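Local coordinates for protein diol-dehydratase (Roseburia inulinivorans, PDB 5I2A) that is a B12-independent glycyl radical enzyme that dehydrates 1,2-propanediol, at residues F290-Y295 and A359-S364; E260-A265 and P296-D301; L347-Q352 and L381-W386. All coordinates share one frame; numbering follows the deposited sequence.

Contact 1: F290-Y295 and A359-S364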
ATOM      1  N   PHE A 290     -16.948  30.624   8.117  1.00 12.31           N
ATOM      2  CA  PHE A 290     -16.398  31.728   7.341  1.00 13.41           C
ATOM      3  C   PHE A 290     -16.544  33.066   8.068  1.00 16.20           C
ATOM      4  O   PHE A 290     -15.639  33.881   8.013  1.00 15.08           O
ATOM      5  CB  PHE A 290     -17.099  31.736   5.981  1.00 13.52           C
ATOM      6  CG  PHE A 290     -16.647  32.793   5.016  1.00 15.75           C
ATOM      7  CD1 PHE A 290     -17.311  34.011   4.945  1.00 13.14           C
ATOM      8  CD2 PHE A 290     -15.657  32.527   4.092  1.00 15.12           C
ATOM      9  CE1 PHE A 290     -16.952  34.955   4.003  1.00 15.40           C
ATOM     10  CE2 PHE A 290     -15.290  33.474   3.150  1.00 19.22           C
ATOM     11  CZ  PHE A 290     -15.935  34.694   3.111  1.00 15.17           C
ATOM     12  N   ASP A 291     -17.656  33.281   8.772  1.00 13.56           N
ATOM     13  CA  ASP A 291     -17.812  34.537   9.495  1.00 19.03           C
ATOM     14  C   ASP A 291     -16.824  34.650  10.665  1.00 20.72           C
ATOM     15  O   ASP A 291     -16.477  35.755  11.074  1.00 19.64           O
ATOM     16  CB  ASP A 291     -19.260  34.730   9.989  1.00 15.25           C
ATOM     17  CG  ASP A 291     -19.690  33.692  11.019  1.00 17.91           C
ATOM     18  OD1 ASP A 291     -19.123  32.569  11.055  1.00 17.19           O
ATOM     19  OD2 ASP A 291     -20.631  34.005  11.774  1.00 15.05           O
ATOM     20  N   GLN A 292     -16.362  33.517  11.189  1.00 15.13           N
ATOM     21  CA  GLN A 292     -15.389  33.538  12.268  1.00 15.09           C
ATOM     22  C   GLN A 292     -13.953  33.741  11.763  1.00 17.88           C
ATOM     23  O   GLN A 292     -13.276  34.657  12.213  1.00 19.60           O
ATOM     24  CB  GLN A 292     -15.480  32.248  13.094  1.00 16.52           C
ATOM     25  CG  GLN A 292     -16.869  31.998  13.653  1.00 14.81           C
ATOM     26  CD  GLN A 292     -17.356  33.152  14.523  1.00 18.26           C
ATOM     27  OE1 GLN A 292     -16.734  33.482  15.528  1.00 15.99           O
ATOM     28  NE2 GLN A 292     -18.463  33.777  14.124  1.00 15.74           N
ATOM     29  N   TYR A 293     -13.473  32.914  10.831  1.00 16.19           N
ATOM     30  CA  TYR A 293     -12.064  33.031  10.463  1.00 16.69           C
ATOM     31  C   TYR A 293     -11.769  34.189   9.514  1.00 17.39           C
ATOM     32  O   TYR A 293     -10.636  34.642   9.447  1.00 18.39           O
ATOM     33  CB  TYR A 293     -11.506  31.709   9.889  1.00 13.24           C
ATOM     34  CG  TYR A 293     -12.185  31.091   8.673  1.00 17.09           C
ATOM     35  CD1 TYR A 293     -12.035  31.645   7.409  1.00 11.17           C
ATOM     36  CD2 TYR A 293     -12.919  29.912   8.788  1.00 14.31           C
ATOM     37  CE1 TYR A 293     -12.627  31.064   6.301  1.00 15.95           C
ATOM     38  CE2 TYR A 293     -13.514  29.321   7.676  1.00 11.64           C
ATOM     39  CZ  TYR A 293     -13.362  29.902   6.439  1.00 14.20           C
ATOM     40  OH  TYR A 293     -13.945  29.338   5.332  1.00 13.88           O
ATOM     41  N   MET A 294     -12.773  34.700   8.810  1.00 16.41           N
ATOM     42  CA  MET A 294     -12.549  35.880   7.962  1.00 17.60           C
ATOM     43  C   MET A 294     -12.582  37.186   8.769  1.00 20.65           C
ATOM     44  O   MET A 294     -12.085  38.221   8.313  1.00 19.71           O
ATOM     45  CB  MET A 294     -13.592  35.959   6.840  1.00 17.29           C
ATOM     46  CG  MET A 294     -13.551  34.791   5.847  1.00 13.05           C
ATOM     47  SD  MET A 294     -11.985  34.695   4.976  1.00 18.96           S
ATOM     48  CE  MET A 294     -12.199  35.946   3.709  1.00 17.24           C
ATOM     49  N   TYR A 295     -13.172  37.135   9.960  1.00 18.74           N
ATOM     50  CA  TYR A 295     -13.465  38.354  10.696  1.00 17.94           C
ATOM     51  C   TYR A 295     -12.233  39.186  11.095  1.00 22.52           C
ATOM     52  O   TYR A 295     -12.269  40.403  10.939  1.00 24.15           O
ATOM     53  CB  TYR A 295     -14.300  38.059  11.946  1.00 18.96           C
ATOM     54  CG  TYR A 295     -14.743  39.343  12.587  1.00 22.06           C
ATOM     55  CD1 TYR A 295     -15.674  40.169  11.962  1.00 20.75           C
ATOM     56  CD2 TYR A 295     -14.193  39.765  13.789  1.00 23.94           C
ATOM     57  CE1 TYR A 295     -16.065  41.379  12.542  1.00 24.44           C
ATOM     58  CE2 TYR A 295     -14.572  40.955  14.372  1.00 23.74           C
ATOM     59  CZ  TYR A 295     -15.503  41.758  13.750  1.00 25.04           C
ATOM     60  OH  TYR A 295     -15.856  42.937  14.352  1.00 28.02           O
ATOM     61  N   ALA A 359     -21.187  34.127  18.959  1.00 16.29           N
ATOM     62  CA  ALA A 359     -20.116  34.380  18.000  1.00 16.36           C
ATOM     63  C   ALA A 359     -20.517  35.352  16.899  1.00 17.38           C
ATOM     64  O   ALA A 359     -19.734  35.606  15.983  1.00 17.92           O
ATOM     65  CB  ALA A 359     -19.650  33.058  17.379  1.00 17.59           C
ATOM     66  N   THR A 360     -21.734  35.877  16.984  1.00 17.63           N
ATOM     67  CA  THR A 360     -22.254  36.773  15.961  1.00 17.47           C
ATOM     68  C   THR A 360     -21.331  37.963  15.755  1.00 18.75           C
ATOM     69  O   THR A 360     -20.839  38.534  16.709  1.00 17.21           O
ATOM     70  CB  THR A 360     -23.658  37.278  16.337  1.00 19.02           C
ATOM     71  OG1 THR A 360     -24.521  36.161  16.544  1.00 18.63           O
ATOM     72  CG2 THR A 360     -24.236  38.153  15.242  1.00 15.58           C
ATOM     73  N   ASN A 361     -21.067  38.309  14.502  1.00 19.24           N
ATOM     74  CA  ASN A 361     -20.315  39.515  14.201  1.00 18.58           C
ATOM     75  C   ASN A 361     -20.840  40.153  12.912  1.00 19.93           C
ATOM     76  O   ASN A 361     -21.844  39.701  12.359  1.00 18.68           O
ATOM     77  CB  ASN A 361     -18.811  39.216  14.118  1.00 17.66           C
ATOM     78  CG  ASN A 361     -18.456  38.192  13.043  1.00 18.33           C
ATOM     79  OD1 ASN A 361     -18.953  38.245  11.922  1.00 19.63           O
ATOM     80  ND2 ASN A 361     -17.552  37.282  13.377  1.00 19.52           N
ATOM     81  N   ASP A 362     -20.165  41.189  12.431  1.00 20.92           N
ATOM     82  CA  ASP A 362     -20.595  41.866  11.215  1.00 19.94           C
ATOM     83  C   ASP A 362     -20.668  40.931  10.001  1.00 23.70           C
ATOM     84  O   ASP A 362     -21.582  41.035   9.185  1.00 17.09           O
ATOM     85  CB  ASP A 362     -19.665  43.039  10.890  1.00 20.86           C
ATOM     86  CG  ASP A 362     -20.089  44.338  11.580  1.00 27.76           C
ATOM     87  OD1 ASP A 362     -21.297  44.524  11.835  1.00 29.68           O
ATOM     88  OD2 ASP A 362     -19.214  45.177  11.843  1.00 25.43           O
ATOM     89  N   LEU A 363     -19.700  40.028   9.878  1.00 17.55           N
ATOM     90  CA  LEU A 363     -19.684  39.126   8.730  1.00 18.20           C
ATOM     91  C   LEU A 363     -20.844  38.131   8.790  1.00 13.07           C
ATOM     92  O   LEU A 363     -21.335  37.706   7.748  1.00 18.54           O
ATOM     93  CB  LEU A 363     -18.344  38.382   8.635  1.00 16.59           C
ATOM     94  CG  LEU A 363     -17.132  39.243   8.280  1.00 17.61           C
ATOM     95  CD1 LEU A 363     -15.894  38.390   8.070  1.00 17.22           C
ATOM     96  CD2 LEU A 363     -17.401  40.067   7.027  1.00 19.75           C
ATOM     97  N   SER A 364     -21.277  37.763   9.997  1.00 13.12           N
ATOM     98  CA  SER A 364     -22.424  36.867  10.149  1.00 14.68           C
ATOM     99  C   SER A 364     -23.636  37.409   9.360  1.00 19.32           C
ATOM    100  O   SER A 364     -24.276  36.678   8.595  1.00 15.02           O
ATOM    101  CB  SER A 364     -22.803  36.683  11.629  1.00 13.58           C
ATOM    102  OG  SER A 364     -21.685  36.371  12.437  1.00 18.20           O
TER
HETATM  103  O   HOH W   1     -16.288  36.439  16.067  1.00 33.60           O
HETATM  104  O   HOH W   2     -18.652  42.634  14.424  1.00 22.49           O

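Contact 2: E260-A265 and P296-D301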
ATOM      1  N   GLU A 260      -2.928  40.167   4.024  1.00 21.45           N
ATOM      2  CA  GLU A 260      -2.720  41.523   4.553  1.00 30.01           C
ATOM      3  C   GLU A 260      -3.929  42.450   4.420  1.00 27.29           C
ATOM      4  O   GLU A 260      -3.891  43.589   4.865  1.00 26.67           O
ATOM      5  CB  GLU A 260      -1.541  42.186   3.843  1.00 26.14           C
ATOM      6  CG  GLU A 260      -0.343  41.293   3.669  1.00 34.85           C
ATOM      7  CD  GLU A 260       0.757  41.603   4.650  1.00 46.01           C
ATOM      8  OE1 GLU A 260       0.463  41.708   5.865  1.00 48.50           O
ATOM      9  OE2 GLU A 260       1.911  41.750   4.197  1.00 49.02           O
ATOM     10  N   SER A 261      -4.986  41.970   3.782  1.00 25.20           N
ATOM     11  CA  SER A 261      -6.184  42.773   3.580  1.00 24.04           C
ATOM     12  C   SER A 261      -7.406  41.876   3.486  1.00 27.13           C
ATOM     13  O   SER A 261      -7.270  40.655   3.365  1.00 25.26           O
ATOM     14  CB  SER A 261      -6.065  43.618   2.312  1.00 22.23           C
ATOM     15  OG  SER A 261      -6.142  42.804   1.160  1.00 24.33           O
ATOM     16  N   PHE A 262      -8.599  42.468   3.539  1.00 19.67           N
ATOM     17  CA  PHE A 262      -9.799  41.667   3.436  1.00 20.98           C
ATOM     18  C   PHE A 262      -9.868  41.057   2.039  1.00 20.66           C
ATOM     19  O   PHE A 262     -10.238  39.899   1.895  1.00 21.93           O
ATOM     20  CB  PHE A 262     -11.063  42.476   3.740  1.00 19.73           C
ATOM     21  CG  PHE A 262     -12.319  41.645   3.768  1.00 17.30           C
ATOM     22  CD1 PHE A 262     -12.481  40.645   4.716  1.00 18.20           C
ATOM     23  CD2 PHE A 262     -13.330  41.853   2.845  1.00 19.47           C
ATOM     24  CE1 PHE A 262     -13.637  39.869   4.744  1.00 17.46           C
ATOM     25  CE2 PHE A 262     -14.492  41.086   2.868  1.00 16.77           C
ATOM     26  CZ  PHE A 262     -14.641  40.090   3.823  1.00 16.37           C
ATOM     27  N   GLN A 263      -9.501  41.818   1.011  1.00 15.69           N
ATOM     28  CA  GLN A 263      -9.551  41.255  -0.332  1.00 18.63           C
ATOM     29  C   GLN A 263      -8.532  40.103  -0.468  1.00 18.81           C
ATOM     30  O   GLN A 263      -8.817  39.095  -1.115  1.00 19.41           O
ATOM     31  CB  GLN A 263      -9.302  42.314  -1.411  1.00 18.59           C
ATOM     32  CG  GLN A 263      -9.255  41.707  -2.821  1.00 18.89           C
ATOM     33  CD  GLN A 263      -9.433  42.729  -3.934  1.00 24.53           C
ATOM     34  OE1 GLN A 263      -9.666  43.905  -3.679  1.00 22.93           O
ATOM     35  NE2 GLN A 263      -9.295  42.281  -5.177  1.00 18.63           N
ATOM     36  N   GLU A 264      -7.357  40.254   0.139  1.00 17.54           N
ATOM     37  CA  GLU A 264      -6.362  39.172   0.127  1.00 18.87           C
ATOM     38  C   GLU A 264      -6.901  37.928   0.849  1.00 18.03           C
ATOM     39  O   GLU A 264      -6.720  36.813   0.369  1.00 19.02           O
ATOM     40  CB  GLU A 264      -5.047  39.628   0.751  1.00 19.44           C
ATOM     41  CG  GLU A 264      -4.189  40.428  -0.223  1.00 20.12           C
ATOM     42  CD  GLU A 264      -2.788  40.739   0.293  1.00 23.89           C
ATOM     43  OE1 GLU A 264      -2.389  40.239   1.370  1.00 24.04           O
ATOM     44  OE2 GLU A 264      -2.079  41.485  -0.407  1.00 27.06           O
ATOM     45  N   ALA A 265      -7.583  38.129   1.973  1.00 16.26           N
ATOM     46  CA  ALA A 265      -8.207  37.033   2.693  1.00 17.54           C
ATOM     47  C   ALA A 265      -9.250  36.344   1.817  1.00 18.54           C
ATOM     48  O   ALA A 265      -9.286  35.124   1.757  1.00 20.15           O
ATOM     49  CB  ALA A 265      -8.832  37.523   3.983  1.00 14.91           C
ATOM     50  N   PRO A 296     -11.148  38.552  11.591  1.00 22.79           N
ATOM     51  CA  PRO A 296      -9.986  39.377  11.949  1.00 22.67           C
ATOM     52  C   PRO A 296      -9.436  40.183  10.772  1.00 24.40           C
ATOM     53  O   PRO A 296      -8.961  41.295  10.975  1.00 24.64           O
ATOM     54  CB  PRO A 296      -8.952  38.343  12.425  1.00 22.75           C
ATOM     55  CG  PRO A 296      -9.758  37.206  12.902  1.00 22.31           C
ATOM     56  CD  PRO A 296     -10.939  37.141  11.969  1.00 21.63           C
ATOM     57  N   TYR A 297      -9.523  39.637   9.564  1.00 19.59           N
ATOM     58  CA  TYR A 297      -9.024  40.321   8.376  1.00 22.43           C
ATOM     59  C   TYR A 297      -9.955  41.455   7.979  1.00 22.71           C
ATOM     60  O   TYR A 297      -9.513  42.505   7.530  1.00 23.19           O
ATOM     61  CB  TYR A 297      -8.834  39.317   7.227  1.00 20.61           C
ATOM     62  CG  TYR A 297      -7.906  38.220   7.671  1.00 23.55           C
ATOM     63  CD1 TYR A 297      -8.403  37.082   8.299  1.00 18.74           C
ATOM     64  CD2 TYR A 297      -6.530  38.365   7.557  1.00 20.34           C
ATOM     65  CE1 TYR A 297      -7.554  36.102   8.768  1.00 22.16           C
ATOM     66  CE2 TYR A 297      -5.671  37.382   8.012  1.00 21.32           C
ATOM     67  CZ  TYR A 297      -6.187  36.251   8.611  1.00 18.54           C
ATOM     68  OH  TYR A 297      -5.340  35.276   9.076  1.00 21.38           O
ATOM     69  N   TYR A 298     -11.246  41.248   8.181  1.00 22.66           N
ATOM     70  CA  TYR A 298     -12.216  42.293   7.922  1.00 22.14           C
ATOM     71  C   TYR A 298     -12.045  43.442   8.921  1.00 25.94           C
ATOM     72  O   TYR A 298     -11.938  44.602   8.536  1.00 26.09           O
ATOM     73  CB  TYR A 298     -13.622  41.729   8.002  1.00 21.92           C
ATOM     74  CG  TYR A 298     -14.704  42.778   7.994  1.00 21.17           C
ATOM     75  CD1 TYR A 298     -15.063  43.410   6.814  1.00 19.99           C
ATOM     76  CD2 TYR A 298     -15.386  43.123   9.160  1.00 22.07           C
ATOM     77  CE1 TYR A 298     -16.059  44.367   6.786  1.00 24.51           C
ATOM     78  CE2 TYR A 298     -16.396  44.086   9.140  1.00 20.28           C
ATOM     79  CZ  TYR A 298     -16.723  44.699   7.942  1.00 25.63           C
ATOM     80  OH  TYR A 298     -17.708  45.651   7.890  1.00 29.22           O
ATOM     81  N   GLU A 299     -12.006  43.100  10.201  1.00 20.43           N
ATOM     82  CA  GLU A 299     -11.945  44.094  11.256  1.00 26.96           C
ATOM     83  C   GLU A 299     -10.709  44.991  11.140  1.00 28.04           C
ATOM     84  O   GLU A 299     -10.809  46.202  11.278  1.00 31.19           O
ATOM     85  CB  GLU A 299     -11.971  43.416  12.619  1.00 25.10           C
ATOM     86  CG  GLU A 299     -11.965  44.394  13.772  1.00 32.24           C
ATOM     87  CD  GLU A 299     -12.148  43.722  15.113  1.00 37.85           C
ATOM     88  OE1 GLU A 299     -11.330  42.845  15.456  1.00 40.48           O
ATOM     89  OE2 GLU A 299     -13.117  44.069  15.821  1.00 51.18           O
ATOM     90  N   LYS A 300      -9.556  44.399  10.862  1.00 26.25           N
ATOM     91  CA  LYS A 300      -8.326  45.170  10.775  1.00 26.37           C
ATOM     92  C   LYS A 300      -8.365  46.184   9.635  1.00 33.81           C
ATOM     93  O   LYS A 300      -8.012  47.346   9.825  1.00 32.98           O
ATOM     94  CB  LYS A 300      -7.124  44.248  10.607  1.00 31.88           C
ATOM     95  CG  LYS A 300      -5.802  44.987  10.495  1.00 32.21           C
ATOM     96  CD  LYS A 300      -4.636  44.025  10.352  1.00 39.98           C
ATOM     97  CE  LYS A 300      -3.387  44.756   9.894  1.00 48.41           C
ATOM     98  NZ  LYS A 300      -2.204  43.855   9.860  1.00 58.61           N
ATOM     99  N   ASP A 301      -8.785  45.740   8.456  1.00 30.31           N
ATOM    100  CA  ASP A 301      -8.946  46.620   7.300  1.00 30.40           C
ATOM    101  C   ASP A 301      -9.890  47.774   7.596  1.00 30.53           C
ATOM    102  O   ASP A 301      -9.631  48.914   7.225  1.00 32.40           O
ATOM    103  CB  ASP A 301      -9.482  45.838   6.100  1.00 29.31           C
ATOM    104  CG  ASP A 301      -8.407  45.466   5.117  1.00 29.78           C
ATOM    105  OD1 ASP A 301      -7.247  45.298   5.552  1.00 42.28           O
ATOM    106  OD2 ASP A 301      -8.726  45.323   3.918  1.00 27.25           O
TER
HETATM  107  O   HOH W   3      -5.168  45.423   7.070  1.00 44.02           O
HETATM  108  O   HOH W   4      -9.479  44.682   1.150  1.00 24.17           O

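Contact 3: L347-Q352 and L381-W386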
ATOM      1  N   LEU A 347     -21.549  26.609   4.301  1.00 13.41           N
ATOM      2  CA  LEU A 347     -20.936  27.760   4.939  1.00 11.91           C
ATOM      3  C   LEU A 347     -21.876  28.214   6.029  1.00 13.32           C
ATOM      4  O   LEU A 347     -23.060  28.472   5.782  1.00 13.25           O
ATOM      5  CB  LEU A 347     -20.663  28.888   3.926  1.00 11.90           C
ATOM      6  CG  LEU A 347     -19.855  30.112   4.388  1.00 11.75           C
ATOM      7  CD1 LEU A 347     -19.130  30.750   3.188  1.00 11.35           C
ATOM      8  CD2 LEU A 347     -20.713  31.156   5.076  1.00 10.30           C
ATOM      9  N   ILE A 348     -21.351  28.305   7.242  1.00 14.08           N
ATOM     10  CA  ILE A 348     -22.202  28.505   8.406  1.00 11.96           C
ATOM     11  C   ILE A 348     -21.862  29.823   9.114  1.00 13.75           C
ATOM     12  O   ILE A 348     -20.723  30.289   9.063  1.00 12.27           O
ATOM     13  CB  ILE A 348     -22.071  27.315   9.381  1.00 12.88           C
ATOM     14  CG1 ILE A 348     -23.291  27.209  10.303  1.00 14.12           C
ATOM     15  CG2 ILE A 348     -20.780  27.398  10.168  1.00 11.13           C
ATOM     16  CD1 ILE A 348     -23.543  25.778  10.749  1.00 13.02           C
ATOM     17  N   VAL A 349     -22.859  30.428   9.757  1.00 15.16           N
ATOM     18  CA  VAL A 349     -22.636  31.639  10.538  1.00 13.33           C
ATOM     19  C   VAL A 349     -23.123  31.472  11.977  1.00 15.63           C
ATOM     20  O   VAL A 349     -23.953  30.612  12.272  1.00 15.12           O
ATOM     21  CB  VAL A 349     -23.336  32.870   9.916  1.00 13.99           C
ATOM     22  CG1 VAL A 349     -22.852  33.105   8.495  1.00 13.79           C
ATOM     23  CG2 VAL A 349     -24.824  32.697   9.946  1.00 11.79           C
ATOM     24  N   GLY A 350     -22.612  32.316  12.867  1.00 15.62           N
ATOM     25  CA  GLY A 350     -23.072  32.323  14.237  1.00 14.25           C
ATOM     26  C   GLY A 350     -22.623  31.120  15.049  1.00 12.76           C
ATOM     27  O   GLY A 350     -21.659  30.449  14.702  1.00 15.87           O
ATOM     28  N   GLY A 351     -23.339  30.855  16.135  1.00 13.69           N
ATOM     29  CA  GLY A 351     -22.960  29.816  17.065  1.00 15.03           C
ATOM     30  C   GLY A 351     -22.214  30.403  18.249  1.00 18.05           C
ATOM     31  O   GLY A 351     -22.468  31.542  18.627  1.00 17.96           O
ATOM     32  N   GLN A 352     -21.293  29.620  18.802  1.00 16.49           N
ATOM     33  CA  GLN A 352     -20.519  29.977  19.989  1.00 20.21           C
ATOM     34  C   GLN A 352     -19.043  30.068  19.695  1.00 19.02           C
ATOM     35  O   GLN A 352     -18.537  29.420  18.778  1.00 19.10           O
ATOM     36  CB  GLN A 352     -20.714  28.948  21.108  1.00 17.41           C
ATOM     37  CG  GLN A 352     -22.147  28.690  21.491  1.00 17.04           C
ATOM     38  CD  GLN A 352     -22.297  27.518  22.455  1.00 21.19           C
ATOM     39  OE1 GLN A 352     -21.665  27.479  23.514  1.00 21.58           O
ATOM     40  NE2 GLN A 352     -23.147  26.568  22.093  1.00 16.64           N
ATOM     41  N   LEU A 381     -25.846  27.971   2.758  1.00 12.78           N
ATOM     42  CA  LEU A 381     -25.771  28.795   3.952  1.00 13.56           C
ATOM     43  C   LEU A 381     -26.464  28.146   5.146  1.00 15.61           C
ATOM     44  O   LEU A 381     -27.579  27.639   5.055  1.00 12.77           O
ATOM     45  CB  LEU A 381     -26.380  30.174   3.693  1.00 12.64           C
ATOM     46  CG  LEU A 381     -26.208  31.174   4.826  1.00 13.61           C
ATOM     47  CD1 LEU A 381     -24.746  31.546   4.967  1.00 13.19           C
ATOM     48  CD2 LEU A 381     -27.062  32.419   4.569  1.00 14.05           C
ATOM     49  N   SER A 382     -25.784  28.184   6.276  1.00 12.35           N
ATOM     50  CA  SER A 382     -26.301  27.584   7.488  1.00 11.54           C
ATOM     51  C   SER A 382     -26.191  28.535   8.671  1.00 12.75           C
ATOM     52  O   SER A 382     -25.384  29.464   8.665  1.00 13.94           O
ATOM     53  CB  SER A 382     -25.540  26.294   7.782  1.00 12.00           C
ATOM     54  OG  SER A 382     -25.690  25.382   6.728  1.00 13.38           O
ATOM     55  N   ILE A 383     -26.981  28.287   9.703  1.00 12.76           N
ATOM     56  CA  ILE A 383     -26.820  29.031  10.934  1.00 12.72           C
ATOM     57  C   ILE A 383     -26.806  28.085  12.136  1.00 14.19           C
ATOM     58  O   ILE A 383     -27.586  27.135  12.213  1.00 13.54           O
ATOM     59  CB  ILE A 383     -27.928  30.112  11.095  1.00 14.51           C
ATOM     60  CG1 ILE A 383     -27.702  30.927  12.372  1.00 11.37           C
ATOM     61  CG2 ILE A 383     -29.327  29.478  11.054  1.00 10.59           C
ATOM     62  CD1 ILE A 383     -28.533  32.217  12.427  1.00 13.45           C
ATOM     63  N   ARG A 384     -25.874  28.325  13.046  1.00 14.43           N
ATOM     64  CA  ARG A 384     -25.840  27.605  14.303  1.00 13.65           C
ATOM     65  C   ARG A 384     -26.728  28.321  15.317  1.00 17.08           C
ATOM     66  O   ARG A 384     -26.501  29.479  15.631  1.00 16.26           O
ATOM     67  CB  ARG A 384     -24.407  27.497  14.833  1.00 12.92           C
ATOM     68  CG  ARG A 384     -23.558  26.463  14.124  1.00 11.48           C
ATOM     69  CD  ARG A 384     -22.127  26.427  14.672  1.00 13.18           C
ATOM     70  NE  ARG A 384     -22.086  26.405  16.132  1.00 13.55           N
ATOM     71  CZ  ARG A 384     -20.963  26.326  16.842  1.00 13.84           C
ATOM     72  NH1 ARG A 384     -19.781  26.239  16.231  1.00 11.46           N
ATOM     73  NH2 ARG A 384     -21.021  26.342  18.162  1.00 13.09           N
ATOM     74  N   VAL A 385     -27.741  27.620  15.808  1.00 15.84           N
ATOM     75  CA  VAL A 385     -28.647  28.136  16.821  1.00 16.58           C
ATOM     76  C   VAL A 385     -28.253  27.594  18.201  1.00 17.08           C
ATOM     77  O   VAL A 385     -28.020  26.392  18.356  1.00 14.56           O
ATOM     78  CB  VAL A 385     -30.112  27.736  16.519  1.00 14.58           C
ATOM     79  CG1 VAL A 385     -31.068  28.262  17.601  1.00 14.31           C
ATOM     80  CG2 VAL A 385     -30.526  28.222  15.149  1.00 12.66           C
ATOM     81  N   TRP A 386     -28.152  28.479  19.189  1.00 16.80           N
ATOM     82  CA  TRP A 386     -27.952  28.056  20.577  1.00 17.78           C
ATOM     83  C   TRP A 386     -28.740  28.976  21.509  1.00 20.63           C
ATOM     84  O   TRP A 386     -29.291  29.979  21.064  1.00 19.86           O
ATOM     85  CB  TRP A 386     -26.458  28.018  20.939  1.00 15.89           C
ATOM     86  CG  TRP A 386     -25.810  29.346  21.160  1.00 18.63           C
ATOM     87  CD1 TRP A 386     -25.600  30.326  20.236  1.00 17.07           C
ATOM     88  CD2 TRP A 386     -25.246  29.822  22.383  1.00 17.06           C
ATOM     89  NE1 TRP A 386     -24.957  31.389  20.813  1.00 17.86           N
ATOM     90  CE2 TRP A 386     -24.724  31.105  22.132  1.00 16.93           C
ATOM     91  CE3 TRP A 386     -25.132  29.285  23.670  1.00 19.26           C
ATOM     92  CZ2 TRP A 386     -24.102  31.869  23.121  1.00 19.46           C
ATOM     93  CZ3 TRP A 386     -24.516  30.046  24.660  1.00 18.93           C
ATOM     94  CH2 TRP A 386     -24.008  31.323  24.376  1.00 19.97           C
TER

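Contact 1: F290-Y295 and A359-S364
Asp291 and Ser364 make the shortest hydrogen bond across the contact: Ser364 OG donates to Asp291 OD2 at 2.7 Å, the carboxylate accepting on the anti lone pair of OD2. Gly350 N also donates to this oxygen, and Gln292 NE2 does so weakly. Asn361 ND2 donates to Asp291 O at 3.0 Å, arriving above the carbonyl plane. The Gln292 chain, bent at chi2 (-58°), turns its amide back to the other segment although CB points away, and NE2 hydrogen-bonds Ala359 O at 2.9 Å; both bonds have 163° at the hydrogen. Waters join Gln292 OE1 to Asn361 ND2 and Tyr295 OH to Asp362 N.

Asn361 is the N-cap of helix 362-374 and builds a capping box with Ser364: Ser364 N donates to Asn361 OD1 at 3.1 Å, and Asn361 N to Ser364 OG at 2.9 Å. Asparagine suits the place because OD1 serves the helix end while ND2 serves the other segment.

The stacking and apolar contacts centre on Tyr295. The Asn361 amide stacks on its ring, planes 13° apart, and Asn361 CB makes a CH-pi contact 4.0 Å from its centroid. Leu363 CG meets the ring edge, and Leu363 CD1 lies 3.6 Å from Met294 CB.

Contact 2: E260-A265 and P296-D301
Asp301 OD2 is gripped by two donors, Phe262 N and a water. The backbone N-H of Phe262 points almost straight at the oxygen, with N and OD2 2.9 Å apart and an angle of 177° at the hydrogen, but it comes from well above the carboxylate plane. The water also binds Gln263 N, so it links the carboxylate to the next backbone N-H. The bonds join the start of helix 262-279 to helix 295-303, and Ser261 is the N-cap of the first of these: its OG accepts from Glu264 N at 3.0 Å. Serine fits because its short side chain lets the hydroxyl fold back onto the helix end. Glu264 OE1 in turn receives Glu260 N at 2.7 Å and also Asn253 ND2, which ties down the chain leading into the helix.

Lying beside the first turn of helix 262-279, the carboxylate of Asp301 would probably be stabilised by the N-H groups there. An alanine in place of Asp301 would probably leave Phe262 N without its mate across the contact and the bridging water with a weaker hold.

Away from these polar bonds the helices meet through aromatic and small side chains. Tyr298 turns its edge toward the face of the Phe262 ring in a T-shaped pair, with centroids 5.5 Å apart and planes at 73°; Ala312 of helix 309-323 touches both residues. Phe262 reaches this partner because its CG stands anti to the backbone N (chi1 -175°). Farther along, Ala265 is small enough to let Tyr297 come close, and Leu175 of helix 171-190 touches them both. Here the methyl carbon Ala265 CB rests 3.7 Å from Tyr297 CB.

Contact 3: L347-Q352 and L381-W386
Leu347, Val349, Ser382 and Arg384 carry the backbone hydrogen bonds of two neighbouring parallel strands. Ser382 N donates to Leu347 O at 2.8 Å, and Val349 N donates to Ser382 O. Arg384 N then donates to Val349 O, nearly along the C=O axis. Beyond the strand pair, Asp413 OD2 receives both Arg384 NH2, in a salt bridge, and Gln352 NE2, so one carboxylate oxygen draws a side chain from each segment.

The Arg384 chain is bent at chi3 (47°), which helps lay one face of its guanidinium over Gly351 CA and Gln352 N. Glycine is called for here, since a side chain on Gly351 would run into Arg384 NE and its backbone angles would also jam it against the preceding carbonyl. The aliphatic part of Arg384 is used as well: its CG lies 3.4 Å from Ile348 CD1, the two side chains crossing at about a right angle.

At the far end Gln352 lies over the Trp386 ring, amide and ring planes 16° apart. Its CG makes a CH-pi contact 3.6 Å from the centroid of the five-membered ring, while Trp386 NE1 donates to Asp358 OD1.

On the sheet face carrying Leu347, Val349, Leu381 and Ile383, the branched apolar chains pack against one another, with Leu347 CD2 4.1 Å from Leu381 CD1 and Val349 CG2 4.2 Å from Ile383 CG1. Helices 362-374 and 391-402 cover this face, as expected in the beta-alpha-beta architecture of the glycyl radical enzyme barrel. The chemistry thus differs along the strands: apolar packing joins sheet to helices, whereas at the C-terminal ends the buried guanidinium and amide depend on polar partners, and the carboxylate of Asp413 probably offsets the charge of Arg384 while also taking Gln352 NE2.

Contact 1 is the middle member of the three. Its centre lies about 12 Å from that of contact 2 and about 10 Å from that of contact 3, whereas the centres of contacts 2 and 3 are about 21 Å apart. Along the chain the segments of contact 1 alternate with those of both others, while contact 2 closes before contact 3 opens. Helix 362-374, capped in contact 1, joins the strands paired in contact 3. Contact 1 is bonded to contact 3 through Ala359 N to Gly351 O, and it touches contact 2 where Met294 packs on Ala265 and Leu363 on Tyr298. The edge of the five-stranded sheet is thereby connected to the peripheral helices 262-279 and 295-303.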